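Local structure of uncharacterized protein (Bacteroides ovatus, 4IRT) at residues A72-S77 against S89-G94; H95-C100 against V119-V124. The protein is of unknown function but is probably a neuraminidase-like protein, with a BNR repeat-containing domain of the beta-propeller clan. All coordinates share one frame; numbering follows the deposited sequence. Where two conformers were deposited one is given.

Contact 1 (A72-S77 against S89-G94); sequences AHNIIS and SFDHHG. With EDO (1,2-ethanediol), chain L.
N74 and D91 meet across the contact. N74 CB lies 3.6 Å from D91 OD1, with D91 CA a little farther off. CG stands beside the backbone N, anti to the carbonyl carbon (chi1 -72°), and approaches both D91 OD1 and H92 O. From there the two branches part. ND2 donates to D91 OD1 at 2.9 Å, in the amide plane of N74 and almost straight, but reaching OD1 from above the carboxylate plane. OD1 of N74 rests 3.3 Å from H93 CB. D91 OD1 also accepts from N68 N, while D91 OD2 accepts from 1,2-ethanediol O2. The segments include the open end of the antiparallel hairpin of strands 76-80 and 86-90 and the loops that run on from it, within a beta-propeller-type repeat domain. S77 and S89 form a hydrogen-bonded pair there, with S77 N to S89 O at 2.9 Å. Beyond it N74 centres an inverse gamma turn, and D91 N donates to I75 O at 3.1 Å. One water donates to both H73 O and H92 O. A second donates to I75 O and accepts from H92 N. Farther from the strands, the rings of H73 and H93 stack face to face, centroids 3.9 Å apart and planes at 20°. H73 CG sits over the centre of the H93 ring. D71 fixes both rings, its two carboxylate oxygens bonding to H73 ND1 and H93 ND1.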
loop_
_atom_site.group_PDB
_atom_site.type_symbol
_atom_site.label_atom_id
_atom_site.label_comp_id
_atom_site.label_asym_id
_atom_site.label_seq_id
_atom_site.Cartn_x
_atom_site.Cartn_y
_atom_site.Cartn_z
ATOM N N ALA A 72 0.282 12.289 9.744
ATOM C CA ALA A 72 -0.026 10.924 9.290
ATOM C C ALA A 72 0.502 10.583 7.920
ATOM O O ALA A 72 0.431 9.421 7.519
ATOM C CB ALA A 72 -1.543 10.684 9.337
ATOM N N HIS A 73 0.998 11.567 7.156
ATOM C CA HIS A 73 1.685 11.254 5.910
ATOM C C HIS A 73 3.011 10.542 6.098
ATOM O O HIS A 73 3.487 9.836 5.184
ATOM C CB HIS A 73 1.967 12.509 5.091
ATOM C CG HIS A 73 0.726 13.170 4.580
ATOM N ND1 HIS A 73 0.004 14.071 5.327
ATOM C CD2 HIS A 73 0.069 13.040 3.404
ATOM C CE1 HIS A 73 -1.054 14.460 4.634
ATOM N NE2 HIS A 73 -1.021 13.872 3.453
ATOM N N ASN A 74 3.615 10.775 7.260
ATOM C CA ASN A 74 5.036 10.528 7.482
ATOM C C ASN A 74 5.368 9.051 7.852
ATOM O O ASN A 74 6.118 8.752 8.796
ATOM C CB ASN A 74 5.565 11.490 8.540
ATOM C CG ASN A 74 5.676 12.920 8.042
ATOM O OD1 ASN A 74 4.745 13.455 7.412
ATOM N ND2 ASN A 74 6.801 13.558 8.339
ATOM N N ILE A 75 4.799 8.147 7.059
ATOM C CA ILE A 75 4.833 6.711 7.348
ATOM C C ILE A 75 6.201 6.053 7.196
ATOM O O ILE A 75 7.128 6.617 6.603
ATOM C CB ILE A 75 3.815 5.969 6.463
ATOM C CG1 ILE A 75 4.174 6.130 4.971
ATOM C CG2 ILE A 75 2.424 6.500 6.749
ATOM C CD1 ILE A 75 4.826 4.918 4.391
ATOM N N ILE A 76 6.279 4.842 7.709
ATOM C CA ILE A 76 7.418 3.950 7.566
ATOM C C ILE A 76 7.031 2.850 6.561
ATOM O O ILE A 76 6.000 2.150 6.733
ATOM C CB ILE A 76 7.720 3.227 8.892
ATOM C CG1 ILE A 76 8.015 4.205 10.035
ATOM C CG2 ILE A 76 8.873 2.222 8.717
ATOM C CD1 ILE A 76 7.586 3.656 11.391
ATOM N N SER A 77 7.868 2.657 5.556
ATOM C CA SER A 77 7.795 1.486 4.695
ATOM C C SER A 77 9.101 0.696 4.794
ATOM O O SER A 77 10.209 1.273 4.735
ATOM C CB SER A 77 7.584 1.900 3.232
ATOM O OG SER A 77 6.253 2.320 2.952
ATOM N N SER A 89 12.486 3.129 4.899
ATOM C CA SER A 89 12.400 4.525 4.534
ATOM C C SER A 89 11.183 5.100 5.256
ATOM O O SER A 89 10.137 4.457 5.334
ATOM C CB SER A 89 12.319 4.672 2.997
ATOM O OG SER A 89 12.391 6.036 2.590
ATOM N N PHE A 90 11.324 6.300 5.801
ATOM C CA PHE A 90 10.350 6.794 6.772
ATOM C C PHE A 90 10.306 8.301 6.871
ATOM O O PHE A 90 11.251 8.974 6.505
ATOM C CB PHE A 90 10.674 6.249 8.154
ATOM C CG PHE A 90 12.108 6.416 8.558
ATOM C CD1 PHE A 90 13.078 5.562 8.098
ATOM C CD2 PHE A 90 12.485 7.441 9.417
ATOM C CE1 PHE A 90 14.406 5.732 8.464
ATOM C CE2 PHE A 90 13.823 7.618 9.798
ATOM C CZ PHE A 90 14.776 6.753 9.328
ATOM N N ASP A 91 9.213 8.794 7.424
ATOM C CA ASP A 91 9.121 10.163 7.938
ATOM C C ASP A 91 9.279 11.272 6.888
ATOM O O ASP A 91 10.100 12.210 7.051
ATOM C CB ASP A 91 10.145 10.365 9.072
ATOM C CG ASP A 91 9.977 11.712 9.760
ATOM O OD1 ASP A 91 8.821 12.184 9.850
ATOM O OD2 ASP A 91 10.985 12.309 10.172
ATOM N N HIS A 92 8.472 11.196 5.833
ATOM C CA HIS A 92 8.464 12.224 4.815
ATOM C C HIS A 92 7.094 12.852 4.558
ATOM O O HIS A 92 6.064 12.158 4.423
ATOM C CB HIS A 92 8.868 11.680 3.456
ATOM C CG HIS A 92 10.061 10.778 3.452
ATOM N ND1 HIS A 92 9.947 9.408 3.556
ATOM C CD2 HIS A 92 11.379 11.038 3.254
ATOM C CE1 HIS A 92 11.148 8.864 3.435
ATOM N NE2 HIS A 92 12.031 9.828 3.244
ATOM N N HIS A 93 7.135 14.152 4.307
ATOM C CA HIS A 93 6.024 14.860 3.685
ATOM C C HIS A 93 6.574 16.046 2.921
ATOM O O HIS A 93 6.415 17.197 3.337
ATOM C CB HIS A 93 5.000 15.278 4.721
ATOM C CG HIS A 93 3.720 15.761 4.122
ATOM N ND1 HIS A 93 2.704 16.301 4.879
ATOM C CD2 HIS A 93 3.301 15.809 2.835
ATOM C CE1 HIS A 93 1.705 16.640 4.087
ATOM N NE2 HIS A 93 2.040 16.356 2.842
ATOM N N GLY A 94 7.298 15.729 1.850
ATOM C CA GLY A 94 8.024 16.679 1.040
ATOM C C GLY A 94 9.396 17.014 1.604
ATOM O O GLY A 94 9.749 18.184 1.688
HETATM C C1 EDO L . 10.450 15.207 8.515
HETATM O O1 EDO L . 10.761 16.189 9.544
HETATM C C2 EDO L . 11.688 14.785 7.727
HETATM O O2 EDO L . 12.472 13.802 8.435
HETATM O O HOH W 1 5.247 9.895 3.291
HETATM O O HOH W 2 7.397 8.697 4.789
#

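Contact 2 (H95-C100 against V119-V124); sequences HPLNYC and VDEGNV. With EDO (1,2-ethanediol), chain L.
A single antiparallel bridge between H95 and V124 joins two loops of the propeller-type fold, just where strand 124-131 begins. V124 N donates to H95 O at 2.8 Å, from above the carbonyl plane. H95 N returns a longer bond to V124 O at 3.2 Å. A third backbone bond, L97 N to E121 O, lies two residues after H95 and three before V124. E121 O also takes a CA-H...O contact from P96 CA at 3.3 Å.

L97 carries most of the side-chain packing. Its CB rests against V124 CG2 at 3.9 Å. With CG anti to the backbone N (chi1 175°), CD2 reaches the carboxylate end of E121, 3.7 Å from OE1. That carboxylate has its own polar partner, with OE2 accepting from T117 N.

The H95 ring has 1,2-ethanediol over one face, with C1 3.5 Å above its centre. N98 ND2 donates to O2 of the same diol at 3.0 Å, and also bonds to F90 O. A leucine in place of N98 would probably leave F90 O without this side-chain donor and the diol held less firmly.

Around the contact, L97 also touches S89 of strand 86-90 and F139 of strand 137-143. V124 and E121 both pack on Y141 of that latter strand. The pairing therefore lies between the three-stranded sheet ending in 99-101 and the four-stranded sheet starting with 124-131.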
loop_
_atom_site.group_PDB
_atom_site.type_symbol
_atom_site.label_atom_id
_atom_site.label_comp_id
_atom_site.label_asym_id
_atom_site.label_seq_id
_atom_site.Cartn_x
_atom_site.Cartn_y
_atom_site.Cartn_z
ATOM N N HIS A 95 10.155 15.998 2.017
ATOM C CA HIS A 95 11.388 16.197 2.766
ATOM C C HIS A 95 12.507 15.400 2.137
ATOM O O HIS A 95 12.245 14.465 1.402
ATOM C CB HIS A 95 11.244 15.698 4.219
ATOM C CG HIS A 95 10.309 16.511 5.045
ATOM N ND1 HIS A 95 9.006 16.136 5.254
ATOM C CD2 HIS A 95 10.479 17.675 5.726
ATOM C CE1 HIS A 95 8.396 17.040 6.005
ATOM N NE2 HIS A 95 9.274 17.974 6.323
ATOM N N PRO A 96 13.758 15.698 2.515
ATOM C CA PRO A 96 14.850 14.876 2.000
ATOM C C PRO A 96 14.686 13.411 2.381
ATOM O O PRO A 96 14.138 13.100 3.441
ATOM C CB PRO A 96 16.086 15.485 2.677
ATOM C CG PRO A 96 15.716 16.924 2.839
ATOM C CD PRO A 96 14.255 16.900 3.215
ATOM N N LEU A 97 15.136 12.523 1.513
ATOM C CA LEU A 97 15.000 11.087 1.723
ATOM C C LEU A 97 15.643 10.660 3.030
ATOM O O LEU A 97 16.789 11.022 3.307
ATOM C CB LEU A 97 15.649 10.340 0.562
ATOM C CG LEU A 97 15.699 8.826 0.658
ATOM C CD1 LEU A 97 14.313 8.255 0.443
ATOM C CD2 LEU A 97 16.669 8.292 -0.406
ATOM N N ASN A 98 14.873 9.905 3.802
ATOM C CA ASN A 98 15.309 9.151 4.983
ATOM C C ASN A 98 15.254 7.672 4.658
ATOM O O ASN A 98 14.157 7.127 4.463
ATOM C CB ASN A 98 14.356 9.389 6.147
ATOM C CG ASN A 98 14.300 10.856 6.561
ATOM O OD1 ASN A 98 15.343 11.503 6.745
ATOM N ND2 ASN A 98 13.082 11.390 6.709
ATOM N N TYR A 99 16.436 7.049 4.616
ATOM C CA TYR A 99 16.626 5.679 4.165
ATOM C C TYR A 99 17.807 5.037 4.909
ATOM O O TYR A 99 18.920 5.606 4.946
ATOM C CB TYR A 99 16.884 5.658 2.650
ATOM C CG TYR A 99 17.397 4.344 2.147
ATOM C CD1 TYR A 99 16.680 3.165 2.353
ATOM C CD2 TYR A 99 18.615 4.262 1.483
ATOM C CE1 TYR A 99 17.156 1.947 1.888
ATOM C CE2 TYR A 99 19.096 3.060 1.011
ATOM C CZ TYR A 99 18.379 1.900 1.224
ATOM O OH TYR A 99 18.856 0.706 0.752
ATOM N N CYS A 100 17.550 3.876 5.499
ATOM C CA CYS A 100 18.539 3.113 6.245
ATOM C C CYS A 100 18.435 1.656 5.888
ATOM O O CYS A 100 17.387 1.188 5.366
ATOM C CB CYS A 100 18.249 3.181 7.727
ATOM S SG CYS A 100 18.326 4.848 8.332
ATOM N N VAL A 119 20.127 11.752 -6.395
ATOM C CA VAL A 119 19.493 12.663 -7.343
ATOM C C VAL A 119 17.994 12.673 -7.123
ATOM O O VAL A 119 17.371 11.611 -7.015
ATOM C CB VAL A 119 19.755 12.224 -8.807
ATOM C CG1 VAL A 119 19.167 13.235 -9.795
ATOM C CG2 VAL A 119 21.247 12.027 -9.052
ATOM N N ASP A 120 17.410 13.875 -7.100
ATOM C CA ASP A 120 15.957 14.027 -6.910
ATOM C C ASP A 120 15.492 13.388 -5.590
ATOM O O ASP A 120 14.446 12.781 -5.545
ATOM C CB ASP A 120 15.138 13.389 -8.054
ATOM C CG ASP A 120 15.627 13.772 -9.436
ATOM O OD1 ASP A 120 16.060 14.925 -9.631
ATOM O OD2 ASP A 120 15.564 12.900 -10.339
ATOM N N GLU A 121 16.281 13.524 -4.528
ATOM C CA GLU A 121 15.941 12.975 -3.210
ATOM C C GLU A 121 15.727 14.070 -2.153
ATOM O O GLU A 121 15.817 13.811 -0.940
ATOM C CB GLU A 121 17.047 11.990 -2.783
ATOM C CG GLU A 121 17.061 10.781 -3.683
ATOM C CD GLU A 121 18.225 9.820 -3.482
ATOM O OE1 GLU A 121 19.103 10.021 -2.620
ATOM O OE2 GLU A 121 18.239 8.831 -4.232
ATOM N N GLY A 122 15.408 15.283 -2.616
ATOM C CA GLY A 122 15.200 16.433 -1.738
ATOM C C GLY A 122 13.770 16.665 -1.264
ATOM O O GLY A 122 13.563 17.426 -0.320
ATOM N N ASN A 123 12.795 16.014 -1.903
ATOM C CA ASN A 123 11.376 16.321 -1.718
ATOM C C ASN A 123 10.523 15.090 -1.880
ATOM O O ASN A 123 9.750 14.972 -2.833
ATOM C CB ASN A 123 10.907 17.360 -2.744
ATOM C CG ASN A 123 11.629 18.675 -2.603
ATOM O OD1 ASN A 123 11.181 19.564 -1.885
ATOM N ND2 ASN A 123 12.772 18.796 -3.263
ATOM N N VAL A 124 10.666 14.181 -0.929
ATOM C CA VAL A 124 10.100 12.838 -1.006
ATOM C C VAL A 124 8.801 12.793 -0.230
ATOM O O VAL A 124 8.679 13.419 0.847
ATOM C CB VAL A 124 11.072 11.833 -0.353
ATOM C CG1 VAL A 124 10.446 10.463 -0.206
ATOM C CG2 VAL A 124 12.397 11.792 -1.112
HETATM C C1 EDO L . 10.450 15.207 8.515
HETATM O O1 EDO L . 10.761 16.189 9.544
HETATM C C2 EDO L . 11.688 14.785 7.727
HETATM O O2 EDO L . 12.472 13.802 8.435
#

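Overall arrangement
The two contacts follow each other along the chain, and their centres are 11 Å apart. Contact 1 lies deeper, about 13 Å from the centre of the chain, and contact 2 nearer the surface at about 19 Å. Strands 86-90 and 99-101 are neighbours in one sheet, so each contact reaches it. They also touch directly. S89 OG and N98 O are 2.8 Å apart, probably a hydrogen bond, and G94 N lies 2.9 Å from V124 O, probably another. One 1,2-ethanediol, probably from the crystallisation liquor, bridges D91 of contact 1 and N98 of contact 2. Whether this spot belongs to a substrate site is unknown.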